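Local coordinates for penicillin-binding protein A (Mycobacterium tuberculosis, PDB 3UPN) that probably cross-links peptidoglycan as a penicillin-binding D,D-transpeptidase and takes part in the regulation of cell length, at residues 213-218 and 253-258. Residues are numbered along the deposited sequence; the frame is centred on the assembly and turned at random.
With IM2 ((5R)-5-[(1S,2R)-1-formyl-2-hydroxypropyl]-3-[(2-{[(E)-iminomethyl]amino}ethyl)sulfanyl]-4,5-dihydro-1H-pyrrole-2-carbox ylic acid), chain C.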
loop_
_atom_site.group_PDB
_atom_site.type_symbol
_atom_site.label_atom_id
_atom_site.label_comp_id
_atom_site.label_asym_id
_atom_site.label_seq_id
_atom_site.Cartn_x
_atom_site.Cartn_y
_atom_site.Cartn_z
ATOM N N GLN A 213 -26.326 -20.589 -0.424
ATOM C CA GLN A 213 -25.888 -21.472 -1.516
ATOM C C GLN A 213 -25.748 -20.784 -2.882
ATOM O O GLN A 213 -26.689 -20.138 -3.367
ATOM C CB GLN A 213 -26.802 -22.704 -1.625
ATOM C CG GLN A 213 -26.704 -23.665 -0.433
ATOM C CD GLN A 213 -25.310 -24.246 -0.247
ATOM O OE1 GLN A 213 -24.736 -24.178 0.840
ATOM N NE2 GLN A 213 -24.755 -24.800 -1.311
ATOM N N LEU A 214 -24.571 -20.949 -3.493
ATOM C CA LEU A 214 -24.220 -20.280 -4.747
ATOM C C LEU A 214 -23.747 -21.300 -5.758
ATOM O O LEU A 214 -23.206 -22.330 -5.378
ATOM C CB LEU A 214 -23.118 -19.229 -4.505
ATOM C CG LEU A 214 -23.455 -18.175 -3.439
ATOM C CD1 LEU A 214 -22.215 -17.442 -2.948
ATOM C CD2 LEU A 214 -24.513 -17.214 -3.965
ATOM N N THR A 215 -23.935 -21.005 -7.041
ATOM C CA THR A 215 -23.542 -21.922 -8.118
ATOM C C THR A 215 -22.079 -22.368 -8.029
ATOM O O THR A 215 -21.189 -21.579 -7.673
ATOM C CB THR A 215 -23.832 -21.337 -9.528
ATOM O OG1 THR A 215 -23.691 -22.369 -10.511
ATOM C CG2 THR A 215 -22.882 -20.179 -9.874
ATOM N N ALA A 216 -21.854 -23.646 -8.337
ATOM C CA ALA A 216 -20.513 -24.223 -8.401
ATOM C C ALA A 216 -20.097 -24.444 -9.849
ATOM O O ALA A 216 -19.011 -24.971 -10.114
ATOM C CB ALA A 216 -20.459 -25.546 -7.629
ATOM N N ALA A 217 -20.956 -24.031 -10.784
ATOM C CA ALA A 217 -20.722 -24.241 -12.218
ATOM C C ALA A 217 -19.377 -23.675 -12.680
ATOM O O ALA A 217 -18.972 -22.607 -12.228
ATOM C CB ALA A 217 -21.869 -23.654 -13.045
ATOM N N PRO A 218 -18.675 -24.403 -13.575
ATOM C CA PRO A 218 -17.368 -23.974 -14.094
ATOM C C PRO A 218 -17.446 -22.686 -14.915
ATOM O O PRO A 218 -16.440 -21.993 -15.087
ATOM C CB PRO A 218 -16.956 -25.134 -15.014
ATOM C CG PRO A 218 -17.803 -26.278 -14.634
ATOM C CD PRO A 218 -19.092 -25.697 -14.146
ATOM N N CYS A 253 -13.736 -19.214 -5.815
ATOM C CA CYS A 253 -14.505 -19.533 -7.022
ATOM C C CYS A 253 -15.080 -18.264 -7.628
ATOM O O CYS A 253 -15.473 -17.358 -6.903
ATOM C CB CYS A 253 -15.611 -20.545 -6.701
ATOM S SG CYS A 253 -14.907 -21.954 -5.830
ATOM N N ASN A 254 -15.111 -18.198 -8.953
ATOM C CA ASN A 254 -15.490 -16.969 -9.643
ATOM C C ASN A 254 -16.965 -16.852 -9.927
ATOM O O ASN A 254 -17.553 -15.812 -9.646
ATOM C CB ASN A 254 -14.717 -16.806 -10.950
ATOM C CG ASN A 254 -13.349 -16.192 -10.750
ATOM O OD1 ASN A 254 -12.992 -15.759 -9.651
ATOM N ND2 ASN A 254 -12.570 -16.151 -11.821
ATOM N N THR A 255 -17.542 -17.912 -10.497
ATOM C CA THR A 255 -18.945 -17.940 -10.913
ATOM C C THR A 255 -19.887 -17.686 -9.738
ATOM O O THR A 255 -20.915 -17.029 -9.889
ATOM C CB THR A 255 -19.339 -19.292 -11.579
ATOM O OG1 THR A 255 -19.167 -20.362 -10.636
ATOM C CG2 THR A 255 -18.505 -19.555 -12.832
ATOM N N ALA A 256 -19.529 -18.226 -8.577
ATOM C CA ALA A 256 -20.312 -18.028 -7.366
ATOM C C ALA A 256 -20.404 -16.542 -7.035
ATOM O O ALA A 256 -21.458 -16.072 -6.620
ATOM C CB ALA A 256 -19.707 -18.811 -6.199
ATOM N N PHE A 257 -19.293 -15.815 -7.236
ATOM C CA PHE A 257 -19.201 -14.385 -6.927
ATOM C C PHE A 257 -19.776 -13.456 -7.985
ATOM O O PHE A 257 -20.338 -12.399 -7.657
ATOM C CB PHE A 257 -17.773 -13.999 -6.556
ATOM C CG PHE A 257 -17.433 -14.342 -5.151
ATOM C CD1 PHE A 257 -17.755 -13.472 -4.125
ATOM C CD2 PHE A 257 -16.847 -15.567 -4.841
ATOM C CE1 PHE A 257 -17.488 -13.800 -2.810
ATOM C CE2 PHE A 257 -16.554 -15.894 -3.517
ATOM C CZ PHE A 257 -16.886 -14.999 -2.498
ATOM N N VAL A 258 -19.631 -13.847 -9.245
ATOM C CA VAL A 258 -20.398 -13.241 -10.327
ATOM C C VAL A 258 -21.902 -13.286 -9.964
ATOM O O VAL A 258 -22.593 -12.265 -10.052
ATOM C CB VAL A 258 -20.149 -13.976 -11.674
ATOM C CG1 VAL A 258 -21.033 -13.402 -12.789
ATOM C CG2 VAL A 258 -18.683 -13.904 -12.066
HETATM C C7 IM2 C . -8.952 -14.346 -8.502
HETATM C C2 IM2 C . -6.396 -17.685 -7.739
HETATM C C6 IM2 C . -8.393 -15.562 -9.254
HETATM C C5 IM2 C . -8.494 -16.937 -8.558
HETATM C C3 IM2 C . -7.139 -17.325 -6.695
HETATM O O7 IM2 C . -9.003 -13.279 -9.101
HETATM C C61 IM2 C . -8.886 -15.587 -10.724
HETATM O O62 IM2 C . -9.755 -14.490 -11.044
HETATM C C62 IM2 C . -9.569 -16.888 -11.151
HETATM N N4 IM2 C . -8.265 -16.775 -7.121
HETATM C C31 IM2 C . -6.852 -17.484 -5.273
HETATM O O31 IM2 C . -7.185 -18.543 -4.682
HETATM O O32 IM2 C . -6.275 -16.548 -4.684
HETATM S S21 IM2 C . -4.728 -17.901 -7.775
HETATM C C22 IM2 C . -4.192 -19.146 -6.634
HETATM C C23 IM2 C . -3.200 -18.553 -5.630
HETATM N N24 IM2 C . -3.130 -19.500 -4.519
HETATM C C25 IM2 C . -2.588 -19.180 -3.471
HETATM N N26 IM2 C . -1.852 -18.838 -2.554
HETATM C C1 IM2 C . -7.281 -17.801 -8.949
#
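T255 is tied to the loop after strand 213-215 by its hydroxyl: OG1 donates to A217 O over 2.8 Å, in the carbonyl plane and with a C=O...donor angle of 154°. The torsion that sets this up places OG1 between the backbone N and the carbonyl carbon (chi1 62°), while CG2, beside the backbone N, lies against the same carbonyl, 3.1 Å from A217 O. T215 meets the same side chain at about a right angle, its CG2 lying 3.8 Å from T255 OG1 and 3.7 Å from T255 O. With CG2 turned to the helix, T215 OG1 bonds within its own segment, where it accepts from A217 N at 3.2 Å, with an N-H...acceptor angle of 163°: an ST turn, just ahead of the A217 carbonyl that T255 grips. A256 continues the contact toward the strand: its CB sits 3.5 Å from T215 O and 3.8 Å from L214 CB, consistent with the close approach of strand and helix here (CA of T215 to CA of A256, 5.1 Å). N254, just before T255, reaches the bound imipenem-derived group by a weak hydrogen bond from ND2 to O62, and its OD1 accepts from K196 NZ, consistent with the SxN motif of penicillin-binding proteins. Strand 213-215, paired antiparallel with 242-244, thus lies against helix 255-264, where L214 also touches L260 and R263, while A256 and F257 pack on helix 245-250 and F257 also touches helix 196-205.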